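Local coordinates for GCN5-related N-acetyltransferase (Brucella abortus, PDB 7N1L), which probably transfers an acetyl group from acetyl-CoA to an amino group, possibly the N-terminal alanine of a ribosomal protein, at residues 44-49 / 59-64; 75-80 / 125-130; 94-99 / 136-141; 108-111 / 115-118; 119-124 / 152-157. All blocks are in the same frame, centred on the assembly; numbering follows the deposited sequence.

Contact 1: residues 44-49 / 59-64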
# COMPACT_ATOMS: atom_id res chain seq x y z
N LEU A 44 -10.23 -3.80 -19.96
CA LEU A 44 -10.05 -2.50 -19.33
C LEU A 44 -8.73 -2.44 -18.60
O LEU A 44 -7.99 -1.44 -18.69
CB LEU A 44 -11.22 -2.24 -18.39
CG LEU A 44 -11.69 -0.81 -18.25
CD1 LEU A 44 -12.09 -0.24 -19.64
CD2 LEU A 44 -12.87 -0.75 -17.28
N LEU A 45 -8.41 -3.51 -17.86
CA LEU A 45 -7.12 -3.60 -17.20
C LEU A 45 -6.00 -3.68 -18.22
O LEU A 45 -4.93 -3.10 -18.03
CB LEU A 45 -7.11 -4.82 -16.26
CG LEU A 45 -5.84 -5.11 -15.44
CD1 LEU A 45 -5.56 -4.00 -14.43
CD2 LEU A 45 -5.92 -6.47 -14.73
N ALA A 46 -6.23 -4.38 -19.34
CA ALA A 46 -5.17 -4.48 -20.34
C ALA A 46 -4.85 -3.11 -20.94
O ALA A 46 -3.69 -2.82 -21.24
CB ALA A 46 -5.54 -5.48 -21.42
N SER A 47 -5.86 -2.27 -21.18
CA SER A 47 -5.58 -0.94 -21.71
C SER A 47 -4.77 -0.11 -20.72
O SER A 47 -3.83 0.58 -21.10
CB SER A 47 -6.89 -0.21 -22.06
OG SER A 47 -7.61 -0.88 -23.07
N TYR A 48 -5.12 -0.18 -19.43
CA TYR A 48 -4.38 0.58 -18.42
C TYR A 48 -2.93 0.15 -18.36
O TYR A 48 -2.03 0.98 -18.32
CB TYR A 48 -5.05 0.42 -17.06
CG TYR A 48 -4.30 1.01 -15.89
CD1 TYR A 48 -4.10 2.38 -15.78
CD2 TYR A 48 -3.80 0.19 -14.90
CE1 TYR A 48 -3.40 2.92 -14.68
CE2 TYR A 48 -3.12 0.70 -13.82
CZ TYR A 48 -2.91 2.05 -13.71
OH TYR A 48 -2.23 2.51 -12.61
N ALA A 49 -2.69 -1.17 -18.36
CA ALA A 49 -1.34 -1.69 -18.30
C ALA A 49 -0.52 -1.29 -19.52
O ALA A 49 0.71 -1.18 -19.43
CB ALA A 49 -1.38 -3.22 -18.16
N ARG A 59 1.08 -13.84 -20.14
CA ARG A 59 -0.25 -14.24 -19.74
C ARG A 59 -1.29 -13.55 -20.62
O ARG A 59 -1.08 -12.43 -21.07
CB ARG A 59 -0.51 -13.86 -18.27
CG ARG A 59 0.60 -14.31 -17.31
CD ARG A 59 0.68 -15.81 -17.25
NE ARG A 59 1.67 -16.28 -16.30
CZ ARG A 59 2.85 -16.80 -16.63
NH1 ARG A 59 3.23 -16.90 -17.90
NH2 ARG A 59 3.66 -17.24 -15.67
N PRO A 60 -2.42 -14.21 -20.89
CA PRO A 60 -3.52 -13.52 -21.57
C PRO A 60 -4.11 -12.44 -20.67
O PRO A 60 -3.74 -12.30 -19.50
CB PRO A 60 -4.53 -14.63 -21.86
CG PRO A 60 -3.74 -15.92 -21.78
CD PRO A 60 -2.67 -15.65 -20.74
N ASP A 61 -5.04 -11.66 -21.23
CA ASP A 61 -5.65 -10.58 -20.46
C ASP A 61 -6.43 -11.13 -19.28
O ASP A 61 -6.42 -10.53 -18.19
CB ASP A 61 -6.58 -9.75 -21.33
CG ASP A 61 -5.85 -9.02 -22.40
OD1 ASP A 61 -4.60 -9.11 -22.42
OD2 ASP A 61 -6.52 -8.37 -23.22
N ASP A 62 -7.10 -12.27 -19.46
CA ASP A 62 -7.96 -12.76 -18.40
C ASP A 62 -7.16 -13.16 -17.18
O ASP A 62 -7.67 -13.01 -16.07
CB ASP A 62 -8.82 -13.91 -18.92
CG ASP A 62 -10.00 -13.40 -19.76
OD1 ASP A 62 -10.89 -12.74 -19.20
OD2 ASP A 62 -10.02 -13.62 -20.99
N PHE A 63 -5.88 -13.51 -17.35
CA PHE A 63 -5.12 -14.00 -16.21
C PHE A 63 -4.90 -12.90 -15.20
O PHE A 63 -5.03 -13.12 -14.00
CB PHE A 63 -3.76 -14.55 -16.66
CG PHE A 63 -2.80 -14.76 -15.51
CD1 PHE A 63 -1.98 -13.73 -15.08
CD2 PHE A 63 -2.74 -15.98 -14.85
CE1 PHE A 63 -1.12 -13.91 -14.01
CE2 PHE A 63 -1.87 -16.18 -13.79
CZ PHE A 63 -1.06 -15.14 -13.36
N TYR A 64 -4.61 -11.68 -15.69
CA TYR A 64 -4.35 -10.57 -14.79
C TYR A 64 -5.63 -10.15 -14.08
O TYR A 64 -5.58 -9.72 -12.91
CB TYR A 64 -3.77 -9.37 -15.57
CG TYR A 64 -2.49 -9.70 -16.28
CD1 TYR A 64 -1.28 -9.78 -15.57
CD2 TYR A 64 -2.47 -9.97 -17.64
CE1 TYR A 64 -0.10 -10.10 -16.21
CE2 TYR A 64 -1.30 -10.29 -18.29
CZ TYR A 64 -0.11 -10.36 -17.57
OH TYR A 64 1.06 -10.68 -18.22
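Leu45 on helix 38-52 meets Tyr64 on helix 61-69, and one turn of the second helix earlier Asp61 meets Ala46. These are the two helices between the first and second strands of the GNAT fold. The contact is small, with 139 Å² buried in all.

Leu45 touches with one methyl. Its CD2 lies 3.7 Å from CB of Tyr64 and equally close to the Tyr64 carbonyl oxygen. The tyrosine is therefore met at the root of its side chain, and the two side chains cross at about a right angle. Leu45 has CG anti to its backbone nitrogen (chi1 -179°), which sends the branched end toward the second helix. The Tyr64 ring leads away from Leu45.

The second pair is a methyl against a carboxylate. CB of Ala46 is 3.5 Å from OD2 of Asp61 and 3.7 Å from CG of Asp61. This is van der Waals contact, and it comes where the backbones are nearest, with CA of Ala46 6.1 Å from CA of Asp61.

Further out, Leu45 also rests on Phe88 of strand 84-96, which ties helix 38-52 to the sheet. Asp61 and Asp62 both touch Ala42, one turn before Ala46, and Asp62 OD1 is hydrogen-bonded to His39 ND1. Tyr64 packs on Pro57 of its own chain and on Thr99 of the second subunit. Within its own helix it has a neighbour over one face of the ring: CD1 of Phe63 stands 4.0 Å above the Tyr64 ring plane, offset toward the rim.

Contact 2: residues 75-80 / 125-130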
# COMPACT_ATOMS: atom_id res chain seq x y z
N GLU A 75 -9.34 -4.87 -3.65
CA GLU A 75 -10.72 -4.73 -4.10
C GLU A 75 -10.70 -3.76 -5.28
O GLU A 75 -9.76 -2.99 -5.47
CB GLU A 75 -11.65 -4.23 -2.99
CG GLU A 75 -11.65 -5.11 -1.73
CD GLU A 75 -12.44 -4.50 -0.61
OE1 GLU A 75 -13.67 -4.37 -0.75
OE2 GLU A 75 -11.83 -4.09 0.41
N ALA A 76 -11.73 -3.83 -6.09
CA ALA A 76 -11.80 -2.99 -7.26
C ALA A 76 -13.25 -2.52 -7.40
O ALA A 76 -14.18 -3.33 -7.32
CB ALA A 76 -11.30 -3.73 -8.51
N LEU A 77 -13.41 -1.22 -7.57
CA LEU A 77 -14.70 -0.63 -7.87
C LEU A 77 -14.80 -0.41 -9.37
O LEU A 77 -13.82 -0.04 -10.01
CB LEU A 77 -14.81 0.68 -7.10
CG LEU A 77 -16.06 1.22 -6.45
CD1 LEU A 77 -16.82 0.20 -5.68
CD2 LEU A 77 -15.44 2.19 -5.45
N GLY A 78 -15.96 -0.74 -9.95
CA GLY A 78 -16.17 -0.60 -11.38
C GLY A 78 -17.26 0.41 -11.71
O GLY A 78 -18.23 0.59 -10.97
N ALA A 79 -17.10 1.07 -12.86
CA ALA A 79 -18.07 2.04 -13.36
C ALA A 79 -18.64 1.53 -14.67
O ALA A 79 -17.90 1.20 -15.59
CB ALA A 79 -17.42 3.41 -13.55
N ARG A 80 -19.96 1.46 -14.75
CA ARG A 80 -20.64 1.01 -15.96
C ARG A 80 -21.45 2.15 -16.56
O ARG A 80 -22.05 2.94 -15.84
CB ARG A 80 -21.57 -0.18 -15.68
CG ARG A 80 -20.84 -1.43 -15.20
CD ARG A 80 -21.80 -2.59 -14.89
NE ARG A 80 -21.06 -3.84 -14.68
CZ ARG A 80 -20.59 -4.59 -15.65
NH1 ARG A 80 -20.78 -4.28 -16.92
NH2 ARG A 80 -19.89 -5.68 -15.35
N ILE A 125 -13.67 7.82 -7.09
CA ILE A 125 -13.03 8.17 -5.83
C ILE A 125 -14.07 8.60 -4.80
O ILE A 125 -13.96 8.27 -3.61
CB ILE A 125 -11.96 9.26 -6.05
CG1 ILE A 125 -10.83 8.74 -6.96
CG2 ILE A 125 -11.35 9.64 -4.73
CD1 ILE A 125 -10.05 7.58 -6.35
N ASP A 126 -15.13 9.30 -5.24
CA ASP A 126 -16.19 9.73 -4.33
C ASP A 126 -16.87 8.54 -3.67
O ASP A 126 -17.13 8.56 -2.46
CB ASP A 126 -17.25 10.57 -5.07
CG ASP A 126 -16.82 12.01 -5.31
OD1 ASP A 126 -15.80 12.45 -4.78
OD2 ASP A 126 -17.56 12.74 -6.00
N VAL A 127 -17.21 7.51 -4.45
CA VAL A 127 -17.82 6.31 -3.89
C VAL A 127 -16.87 5.64 -2.90
O VAL A 127 -17.28 5.20 -1.82
CB VAL A 127 -18.23 5.34 -5.01
CG1 VAL A 127 -18.56 3.95 -4.42
CG2 VAL A 127 -19.42 5.89 -5.80
N LEU A 128 -15.59 5.56 -3.26
CA LEU A 128 -14.61 4.99 -2.36
C LEU A 128 -14.50 5.78 -1.06
O LEU A 128 -14.43 5.20 0.03
CB LEU A 128 -13.26 4.95 -3.06
CG LEU A 128 -12.23 4.05 -2.42
CD1 LEU A 128 -12.75 2.59 -2.15
CD2 LEU A 128 -11.01 4.08 -3.30
N ALA A 129 -14.47 7.11 -1.16
CA ALA A 129 -14.37 7.95 0.03
C ALA A 129 -15.56 7.75 0.96
O ALA A 129 -15.41 7.80 2.19
CB ALA A 129 -14.24 9.42 -0.37
N ASP A 130 -16.76 7.54 0.40
CA ASP A 130 -17.99 7.31 1.15
C ASP A 130 -18.01 5.98 1.92
O ASP A 130 -18.89 5.77 2.75
CB ASP A 130 -19.20 7.35 0.19
CG ASP A 130 -19.48 8.75 -0.38
OD1 ASP A 130 -18.78 9.72 -0.01
OD2 ASP A 130 -20.39 8.87 -1.22
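A single leucine of strand 74-81, Leu77, carries the contact with residues 125-130 of helix 120-129. Its CB points at the helix, and its two methyls reach across unequally. CD2 does most of the touching. This methyl is 3.7 Å from CG1 of Val127. It also reaches the helix backbone, 4.0 Å from the nitrogen of Leu128, and lies 4.3 Å from CB of Leu128. The leucine tip thus sits against the helix surface where the two residues join. CD1 of Leu77 stays a little further off, 4.3 Å from the same CG1 of Val127.

On the helix side, the rotation of Val127 decides which branch is used. A chi1 of 167° turns CG1 to the strand, while CG2 is directed elsewhere. Leu128 meets Leu77 only with the base of its side chain and continues toward Phe91 and Val106 on the next strands.

Two residues further along the strand, Ala79 faces the same helix one and two turns earlier, against Leu124 and Ile120.

The surface is buried and apolar, with Ile30 of strand 28-32 also touching both Leu77 and Val127. This is helix-on-sheet packing of an alpha/beta core, here the helix after the fourth strand of the GNAT fold lying over its sheet.

Contact 3: residues 94-99 / 136-141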
# COMPACT_ATOMS: atom_id res chain seq x y z
N LEU A 94 -6.31 -1.34 4.28
CA LEU A 94 -5.08 -1.69 5.00
C LEU A 94 -5.12 -1.25 6.45
O LEU A 94 -5.77 -0.27 6.80
CB LEU A 94 -3.85 -1.06 4.33
CG LEU A 94 -3.51 -1.56 2.94
CD1 LEU A 94 -2.35 -0.77 2.38
CD2 LEU A 94 -3.19 -3.05 2.97
N PRO A 95 -4.42 -1.96 7.34
CA PRO A 95 -4.31 -1.47 8.71
C PRO A 95 -3.51 -0.19 8.73
O PRO A 95 -2.65 0.04 7.88
CB PRO A 95 -3.60 -2.61 9.45
CG PRO A 95 -2.83 -3.33 8.39
CD PRO A 95 -3.71 -3.24 7.15
N GLU A 96 -3.85 0.70 9.67
CA GLU A 96 -3.17 1.97 9.89
C GLU A 96 -2.57 1.94 11.29
O GLU A 96 -3.26 2.25 12.28
CB GLU A 96 -4.13 3.14 9.71
CG GLU A 96 -3.46 4.43 9.29
CD GLU A 96 -2.44 4.91 10.32
OE1 GLU A 96 -2.89 5.43 11.37
OE2 GLU A 96 -1.21 4.73 10.09
N PRO A 97 -1.29 1.56 11.43
CA PRO A 97 -0.75 1.30 12.77
C PRO A 97 -0.68 2.52 13.68
O PRO A 97 -0.72 2.37 14.91
CB PRO A 97 0.67 0.77 12.47
CG PRO A 97 0.61 0.29 11.08
CD PRO A 97 -0.32 1.23 10.37
N VAL A 98 -0.57 3.73 13.14
CA VAL A 98 -0.39 4.89 13.99
C VAL A 98 -1.66 5.17 14.80
O VAL A 98 -1.62 5.31 16.03
CB VAL A 98 0.07 6.09 13.15
CG1 VAL A 98 -0.15 7.40 13.88
CG2 VAL A 98 1.56 5.91 12.77
N THR A 99 -2.81 5.24 14.12
CA THR A 99 -4.08 5.50 14.79
C THR A 99 -4.76 4.24 15.28
O THR A 99 -5.70 4.33 16.08
CB THR A 99 -5.04 6.24 13.86
OG1 THR A 99 -5.32 5.40 12.74
CG2 THR A 99 -4.43 7.55 13.38
N SER A 136 -13.97 2.15 8.83
CA SER A 136 -13.14 2.81 9.86
C SER A 136 -11.84 3.35 9.27
O SER A 136 -10.75 3.15 9.82
CB SER A 136 -12.84 1.91 11.06
OG SER A 136 -14.00 1.68 11.81
N TRP A 137 -11.95 4.01 8.13
CA TRP A 137 -10.79 4.66 7.54
C TRP A 137 -10.58 6.02 8.19
O TRP A 137 -11.53 6.80 8.33
CB TRP A 137 -10.97 4.85 6.04
CG TRP A 137 -10.80 3.58 5.33
CD1 TRP A 137 -10.31 2.40 5.84
CD2 TRP A 137 -11.14 3.32 3.96
NE1 TRP A 137 -10.32 1.42 4.87
CE2 TRP A 137 -10.83 1.96 3.71
CE3 TRP A 137 -11.70 4.10 2.93
CZ2 TRP A 137 -11.04 1.37 2.45
CZ3 TRP A 137 -11.90 3.51 1.69
CH2 TRP A 137 -11.57 2.16 1.45
N SER A 138 -9.35 6.26 8.64
CA SER A 138 -8.91 7.60 9.00
C SER A 138 -8.46 8.40 7.78
O SER A 138 -8.36 9.63 7.87
CB SER A 138 -7.76 7.55 10.02
OG SER A 138 -6.62 6.96 9.43
N LYS A 139 -8.14 7.74 6.68
CA LYS A 139 -7.69 8.44 5.48
C LYS A 139 -7.81 7.53 4.27
O LYS A 139 -7.92 6.31 4.37
CB LYS A 139 -6.25 8.93 5.62
CG LYS A 139 -5.21 7.86 5.93
CD LYS A 139 -3.84 8.54 6.14
CE LYS A 139 -2.74 7.55 6.45
NZ LYS A 139 -2.75 7.08 7.87
N LEU A 140 -7.72 8.16 3.10
CA LEU A 140 -7.59 7.50 1.82
C LEU A 140 -6.31 8.03 1.17
O LEU A 140 -6.18 9.24 0.97
CB LEU A 140 -8.81 7.77 0.95
CG LEU A 140 -8.78 7.27 -0.47
CD1 LEU A 140 -8.51 5.79 -0.45
CD2 LEU A 140 -10.17 7.58 -1.14
N VAL A 141 -5.34 7.15 0.97
CA VAL A 141 -4.09 7.50 0.32
C VAL A 141 -4.23 7.25 -1.18
O VAL A 141 -4.60 6.14 -1.60
CB VAL A 141 -2.93 6.67 0.90
CG1 VAL A 141 -1.68 6.79 0.04
CG2 VAL A 141 -2.67 7.08 2.35
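The beta hairpin of strands 84-96 and 101-111 is tied at its turn to the start of strand 137-144 by Glu96 and Lys139. Glu96 OE2 and Lys139 NZ form a salt bridge at 3.6 Å, a long one. NZ lies nearer to CG of Glu96, at 3.1 Å, than to either carboxylate oxygen. The exact placement of the ammonium group is therefore doubtful. The two side chains cross at about a right angle. Glu96 bends at chi2 (-61°), which folds its carboxylate back over its own turn.

There the turn holds it. OE1 of Glu96 accepts from the Thr99 nitrogen on its syn side at 2.8 Å, with the donor tilted 29° from the carboxylate plane, and the bond is fairly straight. Thr99 OG1 reaches the same oxygen from the anti side, also at 2.8 Å. Val98 N makes a weak bond to OE2. These bonds fix the carboxylate's rotation.

Ser138 completes the contact. Its OG is 3.9 Å from Thr99 OG1, which is only proximity, and 4.1 Å from CG of Glu96.

Strand 101-111 runs between the two parts. It bonds to Leu94 through Ala103 and to Lys139 through Gly104. On the outer side Lys139 and Leu140 pair antiparallel with a strand of the second subunit, so the sheet continues across the interface. Pro97 packs on His108 of that subunit.

Contact 4: residues 108-111 / 115-118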
# COMPACT_ATOMS: atom_id res chain seq x y z
N HIS A 108 -4.16 2.62 -8.55
CA HIS A 108 -4.51 2.47 -9.95
C HIS A 108 -5.94 2.92 -10.19
O HIS A 108 -6.88 2.41 -9.57
CB HIS A 108 -4.36 1.00 -10.38
CG HIS A 108 -3.05 0.39 -10.02
ND1 HIS A 108 -1.88 0.67 -10.70
CD2 HIS A 108 -2.71 -0.48 -9.03
CE1 HIS A 108 -0.89 -0.01 -10.16
NE2 HIS A 108 -1.36 -0.71 -9.15
N ILE A 109 -6.09 3.83 -11.14
CA ILE A 109 -7.39 4.30 -11.59
C ILE A 109 -7.31 4.40 -13.10
O ILE A 109 -6.24 4.64 -13.65
CB ILE A 109 -7.78 5.64 -10.94
CG1 ILE A 109 -9.26 5.94 -11.18
CG2 ILE A 109 -6.82 6.78 -11.37
CD1 ILE A 109 -9.84 6.90 -10.17
N TYR A 110 -8.44 4.12 -13.76
CA TYR A 110 -8.45 4.13 -15.22
C TYR A 110 -9.88 4.30 -15.73
O TYR A 110 -10.79 3.60 -15.27
CB TYR A 110 -7.86 2.85 -15.79
CG TYR A 110 -7.79 2.85 -17.29
CD1 TYR A 110 -6.86 3.62 -17.94
CD2 TYR A 110 -8.65 2.08 -18.07
CE1 TYR A 110 -6.79 3.65 -19.31
CE2 TYR A 110 -8.57 2.08 -19.44
CZ TYR A 110 -7.63 2.87 -20.06
OH TYR A 110 -7.51 2.94 -21.42
N VAL A 111 -10.04 5.18 -16.71
CA VAL A 111 -11.30 5.38 -17.42
C VAL A 111 -11.05 5.15 -18.90
O VAL A 111 -10.10 5.71 -19.47
CB VAL A 111 -11.88 6.79 -17.19
CG1 VAL A 111 -13.13 7.02 -18.07
CG2 VAL A 111 -12.20 7.01 -15.71
N HIS A 115 -14.71 7.62 -22.76
CA HIS A 115 -15.60 8.06 -21.71
C HIS A 115 -14.93 9.09 -20.82
O HIS A 115 -15.36 9.29 -19.68
CB HIS A 115 -16.15 6.85 -20.93
CG HIS A 115 -17.05 5.98 -21.78
ND1 HIS A 115 -18.40 6.22 -21.91
CD2 HIS A 115 -16.78 4.92 -22.59
CE1 HIS A 115 -18.93 5.33 -22.73
NE2 HIS A 115 -17.97 4.54 -23.17
N ARG A 116 -13.93 9.78 -21.35
CA ARG A 116 -13.28 10.90 -20.69
C ARG A 116 -14.19 12.12 -20.72
O ARG A 116 -15.17 12.20 -21.49
CB ARG A 116 -11.96 11.24 -21.38
CG ARG A 116 -11.01 10.06 -21.53
CD ARG A 116 -10.54 9.60 -20.20
NE ARG A 116 -9.86 8.32 -20.29
CZ ARG A 116 -8.55 8.14 -20.46
NH1 ARG A 116 -7.71 9.16 -20.60
NH2 ARG A 116 -8.07 6.90 -20.52
N GLY A 117 -13.84 13.10 -19.88
CA GLY A 117 -14.58 14.35 -19.87
C GLY A 117 -15.98 14.19 -19.31
O GLY A 117 -16.84 15.04 -19.56
N LYS A 118 -16.24 13.09 -18.58
CA LYS A 118 -17.54 12.86 -17.98
C LYS A 118 -17.50 12.81 -16.46
O LYS A 118 -18.54 12.54 -15.84
CB LYS A 118 -18.15 11.55 -18.50
CG LYS A 118 -18.48 11.54 -20.00
CD LYS A 118 -19.45 10.39 -20.24
CE LYS A 118 -19.31 9.75 -21.60
NZ LYS A 118 -20.14 8.50 -21.65
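Arg116 has CG on the side of its backbone nitrogen, opposite its carbonyl carbon (chi1 -54°), and one bend at chi2 (-66°) turns the chain back to Val111 O. It then holds that oxygen side-on with two nitrogens. NE donates at 2.7 Å to Val111 O and NH2 at 2.6 Å to the same atom. Both bonds are bent, because two donors share one acceptor. NH2 comes nearly along the C=O axis, while NE stands above the carbonyl plane.

The same NH2 is 3.7 Å from CE1 of Tyr110. The ring and the guanidinium planes are 84° apart, and the approach to the ring is oblique. CG1 of Val111 makes van der Waals contact with the His115 backbone, 3.6 Å from its carbonyl oxygen. The apolar part is looser, 4.2 Å from Val111 CG1 to His115 CB. Lys118 NZ donates to ND1 of His115 at 2.9 Å, bracing the loop from within.

Residues 116-121 fit the Gln/Arg-x-x-Gly-x-Gly/Ala signature of GNAT enzymes, consistent with the acetyl-CoA pyrophosphate loop of relatives. Here it joins strand 101-111 to helix 120-129. Val111 packs on Ala121 of that helix. His115 lies on Ile120 and on Val86 of strand 84-96.

Contact 5: residues 119-124 / 152-157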
# COMPACT_ATOMS: atom_id res chain seq x y z
N GLY A 119 -16.36 13.08 -15.83
CA GLY A 119 -16.28 13.04 -14.39
C GLY A 119 -16.34 11.65 -13.77
O GLY A 119 -16.64 11.53 -12.59
N ILE A 120 -16.06 10.60 -14.55
CA ILE A 120 -16.21 9.24 -14.03
C ILE A 120 -15.13 8.91 -12.98
O ILE A 120 -15.43 8.32 -11.94
CB ILE A 120 -16.20 8.23 -15.20
CG1 ILE A 120 -17.51 8.39 -16.02
CG2 ILE A 120 -16.09 6.80 -14.68
CD1 ILE A 120 -17.51 7.64 -17.32
N ALA A 121 -13.88 9.29 -13.23
CA ALA A 121 -12.82 8.97 -12.28
C ALA A 121 -13.10 9.59 -10.91
O ALA A 121 -12.99 8.93 -9.87
CB ALA A 121 -11.46 9.41 -12.82
N LYS A 122 -13.50 10.86 -10.90
CA LYS A 122 -13.90 11.50 -9.64
C LYS A 122 -15.09 10.78 -9.01
O LYS A 122 -15.18 10.68 -7.78
CB LYS A 122 -14.21 12.96 -9.90
CG LYS A 122 -15.19 13.61 -8.93
CD LYS A 122 -14.48 14.06 -7.67
CE LYS A 122 -15.18 15.22 -6.97
NZ LYS A 122 -16.63 14.97 -6.65
N ALA A 123 -16.05 10.31 -9.82
CA ALA A 123 -17.16 9.58 -9.25
C ALA A 123 -16.69 8.30 -8.55
O ALA A 123 -17.19 7.95 -7.48
CB ALA A 123 -18.21 9.28 -10.33
N LEU A 124 -15.68 7.62 -9.11
CA LEU A 124 -15.13 6.42 -8.49
C LEU A 124 -14.45 6.73 -7.15
O LEU A 124 -14.56 5.95 -6.20
CB LEU A 124 -14.14 5.75 -9.45
CG LEU A 124 -14.74 4.99 -10.65
CD1 LEU A 124 -13.67 4.69 -11.71
CD2 LEU A 124 -15.46 3.68 -10.19
N ARG A 152 -2.79 11.49 -11.54
CA ARG A 152 -2.21 12.72 -11.00
C ARG A 152 -3.09 13.93 -11.27
O ARG A 152 -3.32 14.76 -10.37
CB ARG A 152 -0.80 12.96 -11.57
CG ARG A 152 -0.25 14.35 -11.17
CD ARG A 152 1.26 14.53 -11.48
NE ARG A 152 1.51 14.72 -12.90
CZ ARG A 152 1.80 13.75 -13.75
NH1 ARG A 152 1.87 12.47 -13.36
NH2 ARG A 152 2.01 14.05 -15.03
N LYS A 153 -3.56 14.08 -12.51
CA LYS A 153 -4.35 15.26 -12.83
C LYS A 153 -5.63 15.31 -12.01
O LYS A 153 -6.09 16.40 -11.64
CB LYS A 153 -4.65 15.30 -14.34
CG LYS A 153 -3.46 15.86 -15.14
CD LYS A 153 -3.79 16.09 -16.61
CE LYS A 153 -4.77 17.25 -16.83
NZ LYS A 153 -4.19 18.60 -16.49
N LEU A 154 -6.21 14.16 -11.69
CA LEU A 154 -7.39 14.14 -10.84
C LEU A 154 -7.03 14.43 -9.39
O LEU A 154 -7.64 15.31 -8.75
CB LEU A 154 -8.10 12.80 -10.97
CG LEU A 154 -9.21 12.52 -9.94
CD1 LEU A 154 -10.39 13.48 -10.15
CD2 LEU A 154 -9.66 11.04 -9.99
N TYR A 155 -6.03 13.71 -8.84
CA TYR A 155 -5.77 13.79 -7.41
C TYR A 155 -5.35 15.19 -6.98
O TYR A 155 -5.76 15.67 -5.91
CB TYR A 155 -4.68 12.80 -7.02
CG TYR A 155 -5.04 11.36 -7.32
CD1 TYR A 155 -6.38 10.95 -7.43
CD2 TYR A 155 -4.04 10.42 -7.54
CE1 TYR A 155 -6.69 9.60 -7.71
CE2 TYR A 155 -4.34 9.12 -7.82
CZ TYR A 155 -5.66 8.70 -7.91
OH TYR A 155 -5.91 7.35 -8.19
N GLU A 156 -4.55 15.86 -7.79
CA GLU A 156 -4.07 17.16 -7.31
C GLU A 156 -5.20 18.16 -7.21
O GLU A 156 -5.06 19.14 -6.48
CB GLU A 156 -2.87 17.67 -8.15
CG GLU A 156 -3.11 17.76 -9.63
CD GLU A 156 -1.85 18.00 -10.47
OE1 GLU A 156 -0.71 17.91 -9.94
OE2 GLU A 156 -2.02 18.31 -11.67
N GLN A 157 -6.34 17.91 -7.86
CA GLN A 157 -7.48 18.80 -7.72
C GLN A 157 -8.40 18.42 -6.57
O GLN A 157 -9.15 19.27 -6.09
CB GLN A 157 -8.37 18.80 -8.98
CG GLN A 157 -7.69 19.19 -10.26
CD GLN A 157 -7.05 20.54 -10.14
OE1 GLN A 157 -7.62 21.45 -9.55
NE2 GLN A 157 -5.85 20.68 -10.69
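Apolar contact between Leu154 and the pair Ala121-Lys122 makes up this meeting of helix 150-158 with the first turns of helix 120-129. The two methyls of Leu154 divide the work. CD2 lies 3.7 Å from CB of Ala121 and 3.8 Å from the carbonyl carbon of Ala121. CD1 rests on the next residue, 3.9 Å from CB of Lys122. With chi1 near 169° the Leu154 fork stands out from its helix toward the other one. The closest backbones are those of Lys122 and Leu154, with their CA atoms 7.1 Å apart.

Polar groups point elsewhere. Lys122 gives this contact only the base of its side chain. Its NZ leads away to a salt bridge with Asp126 OD2 on its own helix. Another side of helix 150-158 packs through Arg152 and Glu156 on Tyr167 of the second subunit.

Backbone bonds set the helix start. Gly119 is the N-cap, and its oxygen accepts from Ala123 N at 3.1 Å. In GNAT relatives this end of the helix faces the acetyl-CoA pyrophosphate.

One leucine against a small alanine and a lysine stem lets the helices lie near each other by van der Waals contact, without direct charge pairing.

In the fold
Contact 1 comes first along the chain and closes before the others open. Contact 4 is nested within the loops closed by contacts 2 and 3, while contact 5 crosses both. Contacts 2, 4 and 5 form a connected cluster: contacts 4 and 5 have centres about 8 Å apart, and contact 2 is about 12 Å from each. Contacts 2 and 5 share helix 120-129, which follows the loop of contact 4. Contacts 1 and 3 lie on opposite sides of the chain's centre, their own centres about 29 Å apart. Tyr48 OH probably bonds His108 ND1, joining contact 1 to contact 4. Contacts 2, 3 and 4 reach one mixed sheet, which in contact 3 runs into the second subunit. The probable cofactor loop sits at the surface, between strand 101-111 and helix 120-129.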